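Local coordinates for protein anthranilate synthase component I (Streptococcus pneumoniae serotype 4, PDB 5KCK) that belongs to the chorismate-binding enzyme family as the first component of anthranilate synthase, a mixed alpha-beta protein built on large antiparallel sheets, at residues E302-M305 with L306-G310; P350-T353 with A354-L358. All blocks are in the same frame, centred on the assembly; numbering follows the deposited sequence.

Interaction 1: residues E302-M305 with L306-G310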
ATOM      1  N   GLU A 302      15.707 -15.660 -25.637  1.00 57.33           N
ATOM      2  CA  GLU A 302      15.249 -16.395 -24.461  1.00 60.26           C
ATOM      3  C   GLU A 302      13.781 -16.106 -24.178  1.00 51.79           C
ATOM      4  O   GLU A 302      12.964 -17.026 -24.047  1.00 43.56           O
ATOM      5  CB  GLU A 302      16.100 -16.022 -23.244  1.00 75.91           C
ATOM      6  CG  GLU A 302      17.338 -16.871 -23.025  1.00 89.86           C
ATOM      7  CD  GLU A 302      17.058 -18.111 -22.194  1.00 96.68           C
ATOM      8  OE1 GLU A 302      17.578 -19.191 -22.548  1.00101.39           O
ATOM      9  OE2 GLU A 302      16.318 -18.007 -21.188  1.00 93.85           O
ATOM     10  N   HIS A 303      13.429 -14.823 -24.089  1.00 48.99           N
ATOM     11  CA  HIS A 303      12.060 -14.455 -23.759  1.00 46.64           C
ATOM     12  C   HIS A 303      11.088 -14.917 -24.839  1.00 49.24           C
ATOM     13  O   HIS A 303      10.055 -15.527 -24.541  1.00 40.35           O
ATOM     14  CB  HIS A 303      11.958 -12.947 -23.561  1.00 43.35           C
ATOM     15  CG  HIS A 303      10.570 -12.488 -23.249  1.00 45.26           C
ATOM     16  ND1 HIS A 303      10.057 -12.495 -21.971  1.00 42.27           N
ATOM     17  CD2 HIS A 303       9.578 -12.038 -24.053  1.00 42.28           C
ATOM     18  CE1 HIS A 303       8.810 -12.058 -21.998  1.00 43.13           C
ATOM     19  NE2 HIS A 303       8.496 -11.770 -23.249  1.00 44.73           N
ATOM     20  N   ARG A 304      11.397 -14.619 -26.101  1.00 38.86           N
ATOM     21  CA  ARG A 304      10.532 -15.032 -27.198  1.00 44.73           C
ATOM     22  C   ARG A 304      10.263 -16.533 -27.152  1.00 44.94           C
ATOM     23  O   ARG A 304       9.137 -16.981 -27.398  1.00 42.85           O
ATOM     24  CB  ARG A 304      11.180 -14.631 -28.520  1.00 40.49           C
ATOM     25  CG  ARG A 304      10.276 -14.619 -29.719  1.00 54.51           C
ATOM     26  CD  ARG A 304      11.043 -14.075 -30.926  1.00 55.97           C
ATOM     27  NE  ARG A 304      11.836 -12.900 -30.567  1.00 64.97           N
ATOM     28  CZ  ARG A 304      13.162 -12.810 -30.678  1.00 65.45           C
ATOM     29  NH1 ARG A 304      13.872 -13.824 -31.162  1.00 56.21           N
ATOM     30  NH2 ARG A 304      13.778 -11.693 -30.312  1.00 67.59           N
HETATM   31  N   MSE A 305      11.280 -17.319 -26.810  1.00 47.20           N
HETATM   32  CA  MSE A 305      11.162 -18.767 -26.711  1.00 47.38           C
HETATM   33  C   MSE A 305      10.135 -19.146 -25.647  1.00 43.70           C
HETATM   34  O   MSE A 305       9.363 -20.089 -25.821  1.00 36.46           O
HETATM   35  CB  MSE A 305      12.523 -19.381 -26.387  1.00 63.73           C
HETATM   36  CG  MSE A 305      12.812 -20.708 -27.064  1.00 91.90           C
HETATM   37 SE   MSE A 305      14.681 -20.844 -27.653  1.00122.05          SE
HETATM   38  CE  MSE A 305      14.621 -19.673 -29.217  1.00121.18           C
ATOM     39  N   LEU A 306      10.123 -18.392 -24.546  1.00 33.78           N
ATOM     40  CA  LEU A 306       9.156 -18.662 -23.488  1.00 33.67           C
ATOM     41  C   LEU A 306       7.760 -18.209 -23.891  1.00 37.42           C
ATOM     42  O   LEU A 306       6.768 -18.846 -23.525  1.00 29.43           O
ATOM     43  CB  LEU A 306       9.583 -17.979 -22.190  1.00 31.96           C
ATOM     44  CG  LEU A 306       9.330 -18.814 -20.943  1.00 57.57           C
ATOM     45  CD1 LEU A 306      10.306 -19.980 -20.873  1.00 55.99           C
ATOM     46  CD2 LEU A 306       9.425 -17.945 -19.709  1.00 62.67           C
ATOM     47  N   VAL A 307       7.659 -17.104 -24.633  1.00 38.01           N
ATOM     48  CA  VAL A 307       6.357 -16.677 -25.138  1.00 31.32           C
ATOM     49  C   VAL A 307       5.782 -17.743 -26.059  1.00 30.76           C
ATOM     50  O   VAL A 307       4.614 -18.128 -25.940  1.00 31.09           O
ATOM     51  CB  VAL A 307       6.469 -15.317 -25.849  1.00 41.93           C
ATOM     52  CG1 VAL A 307       5.122 -14.910 -26.439  1.00 32.20           C
ATOM     53  CG2 VAL A 307       6.976 -14.256 -24.882  1.00 33.39           C
ATOM     54  N   ASP A 308       6.603 -18.256 -26.973  1.00 31.91           N
ATOM     55  CA  ASP A 308       6.127 -19.269 -27.904  1.00 33.46           C
ATOM     56  C   ASP A 308       5.775 -20.570 -27.195  1.00 39.27           C
ATOM     57  O   ASP A 308       4.855 -21.276 -27.621  1.00 41.68           O
ATOM     58  CB  ASP A 308       7.170 -19.505 -28.992  1.00 39.86           C
ATOM     59  CG  ASP A 308       7.263 -18.338 -29.965  1.00 46.38           C
ATOM     60  OD1 ASP A 308       6.270 -17.583 -30.088  1.00 49.99           O
ATOM     61  OD2 ASP A 308       8.324 -18.178 -30.606  1.00 46.04           O
ATOM     62  N   LEU A 309       6.481 -20.902 -26.115  1.00 37.58           N
ATOM     63  CA  LEU A 309       6.087 -22.063 -25.330  1.00 33.65           C
ATOM     64  C   LEU A 309       4.706 -21.853 -24.729  1.00 34.95           C
ATOM     65  O   LEU A 309       3.880 -22.775 -24.709  1.00 32.55           O
ATOM     66  CB  LEU A 309       7.124 -22.343 -24.240  1.00 37.36           C
ATOM     67  CG  LEU A 309       7.010 -23.706 -23.543  1.00 51.10           C
ATOM     68  CD1 LEU A 309       7.410 -24.834 -24.491  1.00 51.13           C
ATOM     69  CD2 LEU A 309       7.835 -23.758 -22.250  1.00 52.35           C
ATOM     70  N   GLY A 310       4.426 -20.634 -24.258  1.00 31.06           N
ATOM     71  CA  GLY A 310       3.119 -20.350 -23.690  1.00 27.34           C
ATOM     72  C   GLY A 310       2.013 -20.349 -24.731  1.00 28.10           C
ATOM     73  O   GLY A 310       0.907 -20.834 -24.472  1.00 24.48           O
TER

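Interaction 2: residues P350-T353 with A354-L358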
ATOM      1  N   PRO A 350     -14.367 -26.103 -23.950  1.00 25.12           N
ATOM      2  CA  PRO A 350     -15.479 -26.314 -23.003  1.00 26.90           C
ATOM      3  C   PRO A 350     -15.427 -27.636 -22.251  1.00 33.09           C
ATOM      4  O   PRO A 350     -15.954 -27.714 -21.135  1.00 34.90           O
ATOM      5  CB  PRO A 350     -16.729 -26.222 -23.896  1.00 32.53           C
ATOM      6  CG  PRO A 350     -16.230 -26.427 -25.313  1.00 27.22           C
ATOM      7  CD  PRO A 350     -14.832 -25.901 -25.338  1.00 26.15           C
ATOM      8  N   GLU A 351     -14.787 -28.662 -22.786  1.00 32.26           N
ATOM      9  CA  GLU A 351     -14.719 -29.928 -22.070  1.00 33.87           C
ATOM     10  C   GLU A 351     -13.525 -30.026 -21.124  1.00 38.37           C
ATOM     11  O   GLU A 351     -13.406 -31.026 -20.409  1.00 40.70           O
ATOM     12  CB  GLU A 351     -14.701 -31.097 -23.065  1.00 43.28           C
ATOM     13  CG  GLU A 351     -13.429 -31.229 -23.905  1.00 56.66           C
ATOM     14  CD  GLU A 351     -13.391 -30.295 -25.111  1.00 57.26           C
ATOM     15  OE1 GLU A 351     -14.278 -29.423 -25.231  1.00 52.89           O
ATOM     16  OE2 GLU A 351     -12.463 -30.442 -25.938  1.00 53.48           O
ATOM     17  N   LEU A 352     -12.653 -29.020 -21.079  1.00 28.70           N
ATOM     18  CA  LEU A 352     -11.444 -29.081 -20.266  1.00 25.99           C
ATOM     19  C   LEU A 352     -11.587 -28.205 -19.024  1.00 29.83           C
ATOM     20  O   LEU A 352     -12.516 -27.402 -18.900  1.00 29.13           O
ATOM     21  CB  LEU A 352     -10.218 -28.665 -21.087  1.00 29.54           C
ATOM     22  CG  LEU A 352     -10.059 -29.391 -22.428  1.00 27.03           C
ATOM     23  CD1 LEU A 352      -8.736 -29.022 -23.087  1.00 23.60           C
ATOM     24  CD2 LEU A 352     -10.162 -30.884 -22.244  1.00 24.38           C
ATOM     25  N   THR A 353     -10.656 -28.378 -18.086  1.00 28.05           N
ATOM     26  CA  THR A 353     -10.704 -27.693 -16.796  1.00 26.74           C
ATOM     27  C   THR A 353      -9.331 -27.116 -16.467  1.00 34.55           C
ATOM     28  O   THR A 353      -8.373 -27.237 -17.241  1.00 26.80           O
ATOM     29  CB  THR A 353     -11.133 -28.636 -15.664  1.00 24.75           C
ATOM     30  OG1 THR A 353     -10.053 -29.530 -15.388  1.00 23.35           O
ATOM     31  CG2 THR A 353     -12.396 -29.441 -16.048  1.00 22.53           C
ATOM     32  N   ALA A 354      -9.231 -26.516 -15.274  1.00 23.18           N
ATOM     33  CA  ALA A 354      -7.945 -26.004 -14.814  1.00 22.81           C
ATOM     34  C   ALA A 354      -6.893 -27.104 -14.712  1.00 26.66           C
ATOM     35  O   ALA A 354      -5.698 -26.820 -14.839  1.00 23.64           O
ATOM     36  CB  ALA A 354      -8.100 -25.305 -13.461  1.00 27.92           C
HETATM   37  N   MSE A 355      -7.302 -28.355 -14.479  1.00 19.20           N
HETATM   38  CA  MSE A 355      -6.329 -29.458 -14.422  1.00 20.97           C
HETATM   39  C   MSE A 355      -5.588 -29.622 -15.745  1.00 28.17           C
HETATM   40  O   MSE A 355      -4.390 -29.893 -15.762  1.00 34.62           O
HETATM   41  CB  MSE A 355      -7.016 -30.772 -14.046  1.00 22.57           C
HETATM   42  CG  MSE A 355      -7.765 -30.694 -12.732  1.00 37.26           C
HETATM   43 SE   MSE A 355      -6.592 -30.398 -11.190  1.00 47.52          SE
HETATM   44  CE  MSE A 355      -6.425 -28.429 -11.201  1.00 34.74           C
ATOM     45  N   ASP A 356      -6.314 -29.463 -16.852  1.00 25.37           N
ATOM     46  CA  ASP A 356      -5.673 -29.508 -18.161  1.00 25.24           C
ATOM     47  C   ASP A 356      -4.720 -28.335 -18.348  1.00 22.27           C
ATOM     48  O   ASP A 356      -3.664 -28.496 -18.966  1.00 23.20           O
ATOM     49  CB  ASP A 356      -6.740 -29.552 -19.251  1.00 25.26           C
ATOM     50  CG  ASP A 356      -7.713 -30.713 -19.049  1.00 32.46           C
ATOM     51  OD1 ASP A 356      -7.276 -31.871 -19.229  1.00 31.95           O
ATOM     52  OD2 ASP A 356      -8.893 -30.475 -18.688  1.00 22.03           O
ATOM     53  N   ALA A 357      -5.050 -27.168 -17.788  1.00 19.99           N
ATOM     54  CA  ALA A 357      -4.117 -26.047 -17.819  1.00 19.75           C
ATOM     55  C   ALA A 357      -2.862 -26.374 -17.028  1.00 27.80           C
ATOM     56  O   ALA A 357      -1.747 -26.030 -17.441  1.00 20.82           O
ATOM     57  CB  ALA A 357      -4.782 -24.787 -17.264  1.00 21.33           C
ATOM     58  N   LEU A 358      -3.028 -27.045 -15.887  1.00 26.02           N
ATOM     59  CA  LEU A 358      -1.884 -27.421 -15.069  1.00 22.82           C
ATOM     60  C   LEU A 358      -1.022 -28.445 -15.790  1.00 23.93           C
ATOM     61  O   LEU A 358       0.201 -28.300 -15.864  1.00 25.22           O
ATOM     62  CB  LEU A 358      -2.367 -27.963 -13.723  1.00 23.16           C
ATOM     63  CG  LEU A 358      -1.324 -28.663 -12.862  1.00 24.95           C
ATOM     64  CD1 LEU A 358      -0.194 -27.709 -12.590  1.00 21.15           C
ATOM     65  CD2 LEU A 358      -1.952 -29.124 -11.568  1.00 30.18           C
TER

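Interaction 1: residues E302-M305 with L306-G310
Val-307 meets His-303 one helical turn earlier, and this is the main side-chain contact along 302-310. The methyl CG2 of Val-307 lies 3.3 Å from NE2 of the His-303 imidazole and 3.5 Å from CD2 of the same ring, approaching it obliquely. His-303 has CG anti to its own N (chi1 179°) and beside its own carbonyl carbon, so the ring leans forward along the helix toward the valine. The contact is one of van der Waals type; the polar need of NE2 is met by a hydrogen bond to the hydroxyl of Ser-342, on strand 338-347. Both residues are buried, the histidine touching Met-329 and Leu-340 and the valine Tyr-328 and Ser-342 on strands 324-333 and 338-347.

Main-chain bonds of the i to i+4 kind set this spacing, as in any regular alpha-helix, here the long helix 297-316 of the chorismate-binding region. Val-307 N donates to His-303 O at 2.9 Å, and Asp-308 N reaches Arg-304 O at the same 2.9 Å. Leu-309 N bonds to Met-305 O at 3.0 Å, while Leu-306 N is held by Glu-302 O at 3.2 Å and makes a second, weak bond to His-303 O.

Among the charged side chains, Arg-304 and Asp-308 extend alongside one another, their guanidinium and carboxylate planes 60° apart, yet they form no salt bridge. The arginine chain bends at its third torsion (chi3 -44°), and Arg-304 NE stays 6.3 Å from Asp-308 OD2; OD2 comes no nearer the arginine side chain than Arg-304 CG, at 4.2 Å. Asp-308 instead uses OD1 for a salt bridge with Arg-311, and Glu-302, further back, is hydrogen-bonded through OE1 to Gln-211.

Interaction 2: residues P350-T353 with A354-L358
Asp-356 OD2 takes the N-H of Thr-353, the N-cap residue, while Thr-353 OG1 accepts from Met-355 N; together Thr-353 and Asp-356 form a capping box at the start of helix 354-361. The aspartate side chain turns back toward the preceding loop, with CG anti to its carbonyl carbon (chi1 -55°), and its OD2 lies 2.8 Å from Thr-353 N. That bond is close to straight, 164° at the hydrogen, and it falls on the anti lone pair of OD2, the one directed away from OD1. The capping bond from Met-355 N to Thr-353 OG1 measures 3.1 Å. The threonine hydroxyl can make it because chi1 of 72° places OG1 between its own N and carbonyl carbon, with the methyl CG2 opposite the carbonyl carbon. Met-355 N, a first-turn N-H with no carbonyl one turn earlier in the helix to accept it, is thereby provided for.

The leucine side chain of Leu-352 stands roughly perpendicular to that of Asp-356. It lies against the carboxylate through CB, 3.3 Å from Asp-356 OD2, and through CD2, 3.8 Å from the same oxygen, so that OD2 has hydrocarbon beside it as well as the threonine N-H. Met-355 begins its course near the cap, its CB 3.5 Å from Thr-353 OG1, before bends at the second and third torsions lead the selenium away. Thr-353 O starts the helical bonding with two weak bonds, from Asp-356 N and from Ala-357 N, the latter at 3.4 Å.

Around this first turn, Thr-353 and Met-355 touch Tyr-75 of helix 70-78, Ala-354 and Ala-357 rest on Val-263 of strand 259-264 and Met-403 of strand 403-407, and Leu-352 meets Ile-317 in the loop after helix 297-316.

In the fold
From the N terminus, the chain reaches interaction 1 first, in the middle of helix 297-316, and then runs through the antiparallel strands 324-333 and 338-347 before the loop that leads to interaction 2. Both contacts are local: neither closes a long loop, and they follow in series without nesting or crossing. Interaction 1 sets the helix against strands 324-333 and 338-347, at the edge, within this chain, of the large antiparallel sheet, whereas 350-358 opens the next helix over strands 259-264 and 403-407, further into that sheet, and against helix 70-78. The centres of interactions 1 and 2 are about 21 Å apart. The nearest atoms of interactions 1 and 2 are about 9 Å apart.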